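Local coordinates for protein glucose dehydrogenase (Haloferax mediterranei, PDB 2B5W) that catalyses the zinc-dependent oxidation of D-glucose to gluconolactone and of related aldose sugars, using NADP(+) in preference to NAD(+) as electron acceptor, at residues Gln103-Pro108 / Thr155-Glu160; Gly206-Pro211 / Asp343-Ile348; Ser259-Ala264 / His288-Leu293. The protein carries 1 engineered substitution. All coordinates share one frame; numbering follows the deposited sequence.

Contact 1 of 3, residues Gln103-Pro108 / Thr155-Glu160; sequences QPDMAP and TEKALE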
loop_
_atom_site.group_PDB
_atom_site.type_symbol
_atom_site.label_atom_id
_atom_site.label_comp_id
_atom_site.label_asym_id
_atom_site.label_seq_id
_atom_site.Cartn_x
_atom_site.Cartn_y
_atom_site.Cartn_z
ATOM N N GLN A 103 11.265 6.896 15.605
ATOM C CA GLN A 103 10.670 6.900 14.256
ATOM C C GLN A 103 10.112 8.274 13.902
ATOM O O GLN A 103 8.961 8.440 13.507
ATOM C CB GLN A 103 9.644 5.758 14.061
ATOM C CG GLN A 103 8.486 5.742 15.078
ATOM C CD GLN A 103 7.493 4.598 14.856
ATOM O OE1 GLN A 103 6.309 4.722 15.178
ATOM N NE2 GLN A 103 7.977 3.490 14.308
ATOM N N PRO A 104 10.951 9.311 14.008
ATOM C CA PRO A 104 10.443 10.651 13.697
ATOM C C PRO A 104 10.104 10.854 12.227
ATOM O O PRO A 104 9.391 11.770 11.876
ATOM C CB PRO A 104 11.589 11.564 14.134
ATOM C CG PRO A 104 12.771 10.784 14.027
ATOM C CD PRO A 104 12.364 9.349 14.421
ATOM N N ASP A 105 10.602 9.971 11.372
ATOM C CA ASP A 105 10.297 10.000 9.972
ATOM C C ASP A 105 8.822 9.646 9.714
ATOM O O ASP A 105 8.321 9.853 8.625
ATOM C CB ASP A 105 11.217 9.017 9.243
ATOM C CG ASP A 105 11.026 7.624 9.724
ATOM O OD1 ASP A 105 11.460 7.330 10.852
ATOM O OD2 ASP A 105 10.446 6.771 9.034
ATOM N N MET A 106 8.126 9.127 10.738
ATOM C CA MET A 106 6.699 8.830 10.645
ATOM C C MET A 106 5.840 9.931 11.313
ATOM O O MET A 106 4.625 9.836 11.358
ATOM C CB MET A 106 6.358 7.473 11.291
ATOM C CG MET A 106 7.236 6.301 10.786
ATOM S SD MET A 106 7.034 5.972 8.993
ATOM C CE MET A 106 5.284 5.528 8.885
ATOM N N ALA A 107 6.464 10.935 11.885
ATOM C CA ALA A 107 5.673 12.007 12.535
ATOM C C ALA A 107 4.839 12.726 11.481
ATOM O O ALA A 107 5.303 12.989 10.388
ATOM C CB ALA A 107 6.594 12.998 13.255
ATOM N N PRO A 108 3.611 13.124 11.823
ATOM C CA PRO A 108 2.786 13.916 10.916
ATOM C C PRO A 108 3.077 15.408 10.973
ATOM O O PRO A 108 3.813 15.853 11.854
ATOM C CB PRO A 108 1.388 13.658 11.463
ATOM C CG PRO A 108 1.578 13.545 12.826
ATOM C CD PRO A 108 2.899 12.823 13.071
ATOM N N THR A 155 15.371 6.844 -0.435
ATOM C CA THR A 155 15.005 5.654 -1.172
ATOM C C THR A 155 15.058 4.407 -0.320
ATOM O O THR A 155 14.200 3.545 -0.458
ATOM C CB THR A 155 15.890 5.537 -2.419
ATOM O OG1 THR A 155 15.520 6.653 -3.254
ATOM C CG2 THR A 155 15.591 4.259 -3.195
ATOM N N GLU A 156 16.035 4.303 0.552
ATOM C CA GLU A 156 16.105 3.120 1.405
ATOM C C GLU A 156 14.809 3.004 2.224
ATOM O O GLU A 156 14.290 1.904 2.392
ATOM C CB GLU A 156 17.299 3.167 2.335
ATOM C CG GLU A 156 18.666 3.144 1.685
ATOM C CD GLU A 156 19.129 1.803 1.145
ATOM O OE1 GLU A 156 18.397 0.783 1.236
ATOM O OE2 GLU A 156 20.245 1.790 0.629
ATOM N N LYS A 157 14.304 4.110 2.764
ATOM C CA LYS A 157 13.065 4.028 3.524
ATOM C C LYS A 157 11.888 3.645 2.627
ATOM O O LYS A 157 11.079 2.789 2.972
ATOM C CB LYS A 157 12.735 5.345 4.242
ATOM C CG LYS A 157 11.359 5.283 4.928
ATOM C CD LYS A 157 10.918 6.557 5.620
ATOM C CE LYS A 157 9.418 6.491 5.930
ATOM N NZ LYS A 157 8.996 7.622 6.755
ATOM N N ALA A 158 11.768 4.295 1.465
ATOM C CA ALA A 158 10.642 4.048 0.616
ATOM C C ALA A 158 10.610 2.595 0.175
ATOM O O ALA A 158 9.548 1.995 0.133
ATOM C CB ALA A 158 10.632 5.006 -0.593
ATOM N N LEU A 159 11.766 2.038 -0.185
ATOM C CA LEU A 159 11.836 0.634 -0.588
ATOM C C LEU A 159 11.479 -0.245 0.615
ATOM O O LEU A 159 10.776 -1.239 0.476
ATOM C CB LEU A 159 13.220 0.267 -1.135
ATOM C CG LEU A 159 13.661 1.053 -2.374
ATOM C CD1 LEU A 159 15.013 0.611 -2.864
ATOM C CD2 LEU A 159 12.660 0.957 -3.492
ATOM N N GLU A 160 11.969 0.102 1.807
ATOM C CA GLU A 160 11.622 -0.708 2.992
ATOM C C GLU A 160 10.093 -0.837 3.141
ATOM O O GLU A 160 9.564 -1.945 3.349
ATOM C CB GLU A 160 12.214 -0.099 4.253
ATOM C CG GLU A 160 12.090 -1.017 5.468
ATOM C CD GLU A 160 12.561 -0.402 6.775
ATOM O OE1 GLU A 160 12.394 0.817 6.989
ATOM O OE2 GLU A 160 12.977 -1.198 7.641
#
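Lys157 lays the end of its extended side chain against the carboxylate of Asp105, its CE passing 3.3 Å from OD2 of Asp105. Beyond this the ammonium closes a buried salt bridge, with NZ of Lys157 donating to OD2 of Asp105 at 2.8 Å. The oxygen accepts through its anti lone pair, the one turned away from OD1, so the lysine comes in from the outer side of the carboxylate and does not straddle its two oxygens. On the lysine, CG lies anti to the backbone N (chi1 175°) and every later torsion is also near trans, which carries the charge across a gap of 9.2 Å between the CA atoms of Asp105 and Lys157. Met106 adds a softer neighbour: its chain bends at chi2 and chi3, and its SD stands 3.4 Å from NZ of Lys157. In this zinc-containing alcohol dehydrogenase the contact ties the 3-10 turn 104-106, in the GroES-like part, to helix 149-164, which leads into the first strand of the Rossmann fold. The ammonium also donates to the carbonyl oxygen of Val302, its strongest polar partner and a residue of the NADP(+) site, while Asp105 touches the substrate-binding Asn303; the bridge therefore lies against the loop 301-303, whose residues bind cofactor and substrate. Across the dimer interface, Met106 O accepts a hydrogen bond from Asn266 ND2 of the second subunit. With a methionine in place of Lys157, the Asp105 carboxylate would probably be left buried without its countercharge and the carbonyl of Val302 without this donor. The carboxylate of Glu160, farther along the helix, keeps its OE1 6.6 Å from OD2 of Asp105, a separation of like charges, and is hydrogen-bonded to His308.

Contact 2 of 3, residues Gly206-Pro211 / Asp343-Ile348; sequences GRRDRP and DDDTTI. With K (potassium ion), chain D; NAP (NADP nicotinamide-adenine-dinucleotide phosphate), chain I.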
loop_
_atom_site.group_PDB
_atom_site.type_symbol
_atom_site.label_atom_id
_atom_site.label_comp_id
_atom_site.label_asym_id
_atom_site.label_seq_id
_atom_site.Cartn_x
_atom_site.Cartn_y
_atom_site.Cartn_z
ATOM N N GLY A 206 11.141 10.209 -18.329
ATOM C CA GLY A 206 11.512 11.610 -18.400
ATOM C C GLY A 206 10.755 12.263 -19.560
ATOM O O GLY A 206 9.909 11.613 -20.159
ATOM N N ARG A 207 11.130 13.484 -19.894
ATOM C CA ARG A 207 10.486 14.223 -20.980
ATOM C C ARG A 207 11.502 15.153 -21.661
ATOM O O ARG A 207 11.204 16.307 -21.958
ATOM C CB ARG A 207 9.242 14.954 -20.479
ATOM C CG ARG A 207 9.424 15.916 -19.387
ATOM C CD ARG A 207 8.116 16.519 -18.891
ATOM N NE ARG A 207 8.361 17.422 -17.798
ATOM C CZ ARG A 207 7.406 18.041 -17.109
ATOM N NH1 ARG A 207 6.127 17.820 -17.403
ATOM N NH2 ARG A 207 7.732 18.862 -16.114
ATOM N N ARG A 208 12.689 14.608 -21.868
ATOM C CA ARG A 208 13.821 15.311 -22.483
ATOM C C ARG A 208 14.058 14.901 -23.912
ATOM O O ARG A 208 13.869 13.733 -24.307
ATOM C CB ARG A 208 15.112 15.025 -21.723
ATOM C CG ARG A 208 15.086 15.439 -20.271
ATOM C CD ARG A 208 14.981 16.906 -20.050
ATOM N NE ARG A 208 14.836 17.268 -18.637
ATOM C CZ ARG A 208 15.832 17.285 -17.767
ATOM N NH1 ARG A 208 17.066 17.001 -18.132
ATOM N NH2 ARG A 208 15.592 17.631 -16.493
ATOM N N ASP A 209 14.533 15.896 -24.674
ATOM C CA ASP A 209 15.118 15.639 -25.992
ATOM C C ASP A 209 16.604 15.368 -25.858
ATOM O O ASP A 209 17.290 16.020 -25.066
ATOM C CB ASP A 209 14.923 16.851 -26.938
ATOM C CG ASP A 209 13.476 17.298 -27.042
ATOM O OD1 ASP A 209 12.608 16.448 -27.310
ATOM O OD2 ASP A 209 13.120 18.476 -26.878
ATOM N N ARG A 210 17.102 14.495 -26.726
ATOM C CA ARG A 210 18.531 14.272 -26.903
ATOM C C ARG A 210 19.187 15.495 -27.584
ATOM O O ARG A 210 18.520 16.196 -28.360
ATOM C CB ARG A 210 18.766 13.017 -27.718
ATOM C CG ARG A 210 18.209 11.718 -27.130
ATOM C CD ARG A 210 18.243 10.573 -28.095
ATOM N NE ARG A 210 17.544 9.425 -27.536
ATOM C CZ ARG A 210 18.082 8.507 -26.783
ATOM N NH1 ARG A 210 19.368 8.531 -26.485
ATOM N NH2 ARG A 210 17.297 7.564 -26.277
ATOM N N PRO A 211 20.447 15.806 -27.266
ATOM C CA PRO A 211 21.268 15.099 -26.280
ATOM C C PRO A 211 20.971 15.646 -24.870
ATOM O O PRO A 211 20.751 16.840 -24.664
ATOM C CB PRO A 211 22.704 15.492 -26.691
ATOM C CG PRO A 211 22.540 16.894 -27.165
ATOM C CD PRO A 211 21.186 16.932 -27.851
ATOM N N ASP A 343 19.541 25.547 -12.295
ATOM C CA ASP A 343 18.366 24.710 -12.435
ATOM C C ASP A 343 18.048 24.403 -13.901
ATOM O O ASP A 343 16.890 24.450 -14.320
ATOM C CB ASP A 343 17.180 25.326 -11.657
ATOM C CG ASP A 343 16.321 26.258 -12.491
ATOM O OD1 ASP A 343 16.868 27.162 -13.163
ATOM O OD2 ASP A 343 15.075 26.158 -12.517
ATOM N N ASP A 344 19.074 24.052 -14.666
ATOM C CA ASP A 344 18.833 23.683 -16.049
ATOM C C ASP A 344 19.037 22.192 -16.274
ATOM O O ASP A 344 19.386 21.450 -15.339
ATOM C CB ASP A 344 19.603 24.578 -17.003
ATOM C CG ASP A 344 21.069 24.461 -16.866
ATOM O OD1 ASP A 344 21.577 23.323 -16.763
ATOM O OD2 ASP A 344 21.793 25.474 -16.910
ATOM N N ASP A 345 18.764 21.740 -17.490
ATOM C CA ASP A 345 18.774 20.314 -17.802
ATOM C C ASP A 345 20.142 19.654 -17.642
ATOM O O ASP A 345 20.209 18.450 -17.386
ATOM C CB ASP A 345 18.263 20.046 -19.219
ATOM C CG ASP A 345 16.804 20.340 -19.388
ATOM O OD1 ASP A 345 16.098 20.616 -18.381
ATOM O OD2 ASP A 345 16.283 20.332 -20.531
ATOM N N THR A 346 21.239 20.398 -17.846
ATOM C CA THR A 346 22.566 19.816 -17.655
ATOM C C THR A 346 23.048 19.752 -16.210
ATOM O O THR A 346 24.173 19.264 -15.962
ATOM C CB THR A 346 23.624 20.561 -18.459
ATOM O OG1 THR A 346 23.635 21.936 -18.078
ATOM C CG2 THR A 346 23.309 20.524 -19.922
ATOM N N THR A 347 22.238 20.280 -15.283
ATOM C CA THR A 347 22.550 20.244 -13.853
ATOM C C THR A 347 21.787 19.086 -13.292
ATOM O O THR A 347 20.588 19.031 -13.419
ATOM C CB THR A 347 22.131 21.541 -13.188
ATOM O OG1 THR A 347 22.818 22.640 -13.824
ATOM C CG2 THR A 347 22.614 21.588 -11.770
ATOM N N ILE A 348 22.484 18.099 -12.742
ATOM C CA ILE A 348 21.782 16.949 -12.182
ATOM C C ILE A 348 21.865 17.029 -10.659
ATOM O O ILE A 348 20.882 17.345 -10.017
ATOM C CB ILE A 348 22.320 15.644 -12.729
ATOM C CG1 ILE A 348 22.141 15.619 -14.250
ATOM C CG2 ILE A 348 21.591 14.458 -12.059
ATOM C CD1 ILE A 348 22.763 14.436 -14.910
HETATM K K K D . 17.990 19.689 -13.611
HETATM P PA NAP I . 13.427 17.212 -9.546
HETATM O O1A NAP I . 12.574 18.374 -9.730
HETATM O O2A NAP I . 14.921 17.518 -9.725
HETATM O O5B NAP I . 13.061 16.065 -10.566
HETATM C C5B NAP I . 11.762 15.779 -11.008
HETATM C C4B NAP I . 12.000 15.276 -12.415
HETATM O O4B NAP I . 10.788 14.729 -12.885
HETATM C C3B NAP I . 12.442 16.376 -13.398
HETATM O O3B NAP I . 13.687 16.097 -14.017
HETATM C C2B NAP I . 11.299 16.432 -14.414
HETATM O O2B NAP I . 11.707 16.581 -15.764
HETATM C C1B NAP I . 10.634 15.087 -14.240
HETATM N N9A NAP I . 9.220 15.151 -14.556
HETATM C C8A NAP I . 8.276 15.952 -13.957
HETATM N N7A NAP I . 7.087 15.715 -14.544
HETATM C C5A NAP I . 7.278 14.796 -15.550
HETATM C C6A NAP I . 6.438 14.184 -16.486
HETATM N N6A NAP I . 5.130 14.494 -16.603
HETATM N N1A NAP I . 6.964 13.270 -17.369
HETATM C C2A NAP I . 8.299 12.925 -17.328
HETATM N N3A NAP I . 9.144 13.525 -16.410
HETATM C C4A NAP I . 8.636 14.425 -15.534
HETATM O O3 NAP I . 13.342 16.674 -8.049
HETATM P PN NAP I . 14.182 15.532 -7.267
HETATM O O1N NAP I . 14.566 14.402 -8.161
HETATM O O2N NAP I . 15.200 16.116 -6.337
HETATM O O5D NAP I . 12.832 15.157 -6.499
HETATM C C5D NAP I . 11.836 14.375 -7.130
HETATM C C4D NAP I . 10.518 14.457 -6.361
HETATM O O4D NAP I . 10.717 13.850 -5.081
HETATM C C3D NAP I . 10.039 15.887 -6.096
HETATM O O3D NAP I . 8.639 15.989 -6.263
HETATM C C2D NAP I . 10.455 16.122 -4.648
HETATM O O2D NAP I . 9.738 17.122 -3.973
HETATM C C1D NAP I . 10.248 14.727 -4.057
HETATM N N1N NAP I . 11.062 14.391 -2.883
HETATM C C2N NAP I . 10.384 13.777 -1.875
HETATM C C3N NAP I . 11.065 13.338 -0.776
HETATM C C7N NAP I . 10.269 12.515 0.194
HETATM O O7N NAP I . 10.972 12.283 1.373
HETATM N N7N NAP I . 9.015 12.094 -0.128
HETATM C C4N NAP I . 12.443 13.539 -0.628
HETATM C C5N NAP I . 13.123 14.157 -1.670
HETATM C C6N NAP I . 12.425 14.560 -2.817
HETATM P P2B NAP I . 11.874 18.070 -16.467
HETATM O O1X NAP I . 12.961 18.816 -15.886
HETATM O O2X NAP I . 12.093 17.709 -17.950
HETATM O O3X NAP I . 10.560 18.842 -16.306
#
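A carboxylate lies flat on a guanidinium: the planes of Asp345 and Arg208 are only 7° apart, and OD1 of Asp345 sits over the centre of the arginine face, 3.4 Å from CZ of Arg208. No N-H points at this oxygen, so the salt bridge is one of charge alone. Arg208 belongs to the loop that follows the second strand of the Rossmann fold, 201-206, the place where such enzymes read the adenosine ribose and its 2'-phosphate. Its edge serves the cofactor: NE of Arg208 donates to O2X of NADP at 2.9 Å and NH2 of Arg208 to O1X at the same distance, both nearly straight, while NH1 bonds to Asp212. Face and edge are thus used at once, and the stacked aspartate probably steadies the plane that grips the phosphate. The bend at chi2 (-66°) of Arg208 turns the group into this position. Arg207 takes the third phosphate oxygen, O3X, with both NE and NH2, and lays its own guanidinium over the adenine, N7A lying above its centre. The other loop is shaped by a type I turn from Asp344 to Thr347, whose two end carbonyls bind a potassium ion. Inside that turn, OG1 of Thr346 and OG1 of Thr347 approach OD1 of Asp344 from opposite faces of its carboxylate, the first at 2.8 Å.

Contact 3 of 3, residues Ser259-Ala264 / His288-Leu293; sequences SVQALA and HREMVL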
loop_
_atom_site.group_PDB
_atom_site.type_symbol
_atom_site.label_atom_id
_atom_site.label_comp_id
_atom_site.label_asym_id
_atom_site.label_seq_id
_atom_site.Cartn_x
_atom_site.Cartn_y
_atom_site.Cartn_z
ATOM N N SER A 259 0.022 4.912 -12.315
ATOM C CA SER A 259 0.968 3.875 -11.916
ATOM C C SER A 259 0.237 2.566 -11.715
ATOM O O SER A 259 0.747 1.514 -12.033
ATOM C CB SER A 259 1.709 4.250 -10.627
ATOM O OG SER A 259 0.830 4.427 -9.521
ATOM N N VAL A 260 -0.979 2.634 -11.181
ATOM C CA VAL A 260 -1.758 1.425 -10.943
ATOM C C VAL A 260 -1.987 0.641 -12.233
ATOM O O VAL A 260 -1.997 -0.573 -12.227
ATOM C CB VAL A 260 -3.090 1.803 -10.253
ATOM C CG1 VAL A 260 -4.085 0.635 -10.222
ATOM C CG2 VAL A 260 -2.761 2.272 -8.823
ATOM N N GLN A 261 -2.168 1.357 -13.352
ATOM C CA GLN A 261 -2.375 0.696 -14.627
ATOM C C GLN A 261 -1.089 0.120 -15.214
ATOM O O GLN A 261 -1.146 -0.839 -15.972
ATOM C CB GLN A 261 -3.029 1.654 -15.632
ATOM C CG GLN A 261 -4.355 2.265 -15.164
ATOM C CD GLN A 261 -5.390 1.242 -14.689
ATOM O OE1 GLN A 261 -6.073 1.485 -13.677
ATOM N NE2 GLN A 261 -5.522 0.127 -15.397
ATOM N N ALA A 262 0.064 0.696 -14.850
ATOM C CA ALA A 262 1.350 0.216 -15.373
ATOM C C ALA A 262 1.928 -0.938 -14.525
ATOM O O ALA A 262 2.763 -1.671 -14.988
ATOM C CB ALA A 262 2.341 1.329 -15.446
ATOM N N LEU A 263 1.429 -1.125 -13.299
ATOM C CA LEU A 263 1.921 -2.194 -12.445
ATOM C C LEU A 263 1.538 -3.553 -12.965
ATOM O O LEU A 263 0.406 -3.757 -13.442
ATOM C CB LEU A 263 1.366 -2.046 -11.009
ATOM C CG LEU A 263 1.931 -0.963 -10.103
ATOM C CD1 LEU A 263 1.133 -0.902 -8.825
ATOM C CD2 LEU A 263 3.410 -1.234 -9.808
ATOM N N ALA A 264 2.455 -4.498 -12.789
ATOM C CA ALA A 264 2.181 -5.924 -12.965
ATOM C C ALA A 264 1.263 -6.361 -11.816
ATOM O O ALA A 264 1.246 -5.708 -10.759
ATOM C CB ALA A 264 3.457 -6.755 -12.946
ATOM N N HIS A 288 -9.638 1.780 -8.873
ATOM C CA HIS A 288 -10.097 0.996 -7.734
ATOM C C HIS A 288 -10.127 -0.477 -8.072
ATOM O O HIS A 288 -9.551 -1.283 -7.360
ATOM C CB HIS A 288 -11.489 1.518 -7.367
ATOM C CG HIS A 288 -12.094 0.938 -6.126
ATOM N ND1 HIS A 288 -13.253 1.456 -5.586
ATOM C CD2 HIS A 288 -11.732 -0.094 -5.324
ATOM C CE1 HIS A 288 -13.562 0.787 -4.486
ATOM N NE2 HIS A 288 -12.652 -0.155 -4.299
ATOM N N ARG A 289 -10.760 -0.867 -9.184
ATOM C CA ARG A 289 -10.896 -2.266 -9.526
ATOM C C ARG A 289 -9.531 -2.966 -9.795
ATOM O O ARG A 289 -9.325 -4.103 -9.413
ATOM C CB ARG A 289 -11.819 -2.431 -10.753
ATOM C CG ARG A 289 -12.067 -3.836 -11.135
ATOM C CD ARG A 289 -13.032 -4.014 -12.302
ATOM N NE ARG A 289 -12.421 -3.578 -13.564
ATOM C CZ ARG A 289 -12.609 -2.402 -14.151
ATOM N NH1 ARG A 289 -13.428 -1.487 -13.639
ATOM N NH2 ARG A 289 -11.971 -2.145 -15.284
ATOM N N GLU A 290 -8.637 -2.268 -10.485
ATOM C CA GLU A 290 -7.322 -2.809 -10.795
ATOM C C GLU A 290 -6.515 -3.037 -9.522
ATOM O O GLU A 290 -5.828 -4.045 -9.408
ATOM C CB GLU A 290 -6.595 -1.852 -11.720
ATOM C CG GLU A 290 -5.261 -2.381 -12.243
ATOM C CD GLU A 290 -5.363 -3.721 -12.977
ATOM O OE1 GLU A 290 -6.425 -4.077 -13.542
ATOM O OE2 GLU A 290 -4.362 -4.442 -13.012
ATOM N N MET A 291 -6.628 -2.125 -8.555
ATOM C CA MET A 291 -5.933 -2.344 -7.272
ATOM C C MET A 291 -6.384 -3.625 -6.629
ATOM O O MET A 291 -5.609 -4.415 -6.057
ATOM C CB MET A 291 -6.189 -1.213 -6.288
ATOM C CG MET A 291 -5.568 0.088 -6.599
ATOM S SD MET A 291 -3.817 0.169 -6.179
ATOM C CE MET A 291 -3.754 0.000 -4.337
ATOM N N VAL A 292 -7.693 -3.867 -6.647
ATOM C CA VAL A 292 -8.249 -4.980 -5.939
ATOM C C VAL A 292 -8.056 -6.298 -6.665
ATOM O O VAL A 292 -7.509 -7.259 -6.108
ATOM C CB VAL A 292 -9.774 -4.733 -5.706
ATOM C CG1 VAL A 292 -10.478 -5.981 -5.137
ATOM C CG2 VAL A 292 -9.957 -3.521 -4.794
ATOM N N LEU A 293 -8.514 -6.370 -7.908
ATOM C CA LEU A 293 -8.468 -7.621 -8.628
ATOM C C LEU A 293 -7.055 -8.187 -8.854
ATOM O O LEU A 293 -6.903 -9.390 -9.053
ATOM C CB LEU A 293 -9.219 -7.493 -9.967
ATOM C CG LEU A 293 -10.753 -7.321 -9.833
ATOM C CD1 LEU A 293 -11.401 -7.485 -11.198
ATOM C CD2 LEU A 293 -11.360 -8.273 -8.856
#
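Two neighbouring helices of the Rossmann fold, 253-262 and 284-293, meet here near their C-terminal ends, beside 297-300, the last strand of this chain's parallel sheet, with Met291 also packing on Leu298 of the second subunit. Val260 stands between them. Its two methyls divide the work: CG1 rests 3.8 Å from CG of Glu290, against the aliphatic part of that side chain, and CG2 meets the sulfur of Met291, with 3.5 Å between CG2 of Val260 and SD of Met291. The valine and methionine side chains cross at about a right angle, the bends at chi2 and chi3 of Met291 folding its thioether back beside the valine. Glu290, with CG anti to the backbone N (chi1 -174°) and a bend at chi2 (57°), slides past Val260 in the opposite direction and also brings its CG up to the carbonyl oxygen of Val260, at 3.7 Å. The end of the Gln261 side chain comes near CB and CG of Glu290. The carboxylate of Glu290 turns to Lys296, whose ammonium also bonds to the carbonyls of Val260 and Leu263. The direct touch is therefore mostly van der Waals, and the polar link between the segments runs indirectly, through Lys296, which bonds to both.

The three contacts differ in chemistry more than in burial. Contact 1 is wholly buried and ties a loop of the GroES-like part to the helix that leads into the Rossmann fold, with a single directed ion pair. Contact 2, on the opposite side of the chain's centre and partly buried, sets two loops facing each other beside the cofactor phosphate, where charges stack without a hydrogen bond between them. Contact 3, also partly buried, joins two Rossmann helices by van der Waals contact of a valine with a methionine and the aliphatic part of a glutamate, and is nested in the chain between the segments of contact 2. Contacts 1 and 3 both reach the second subunit; contact 2 meets no other protein chain.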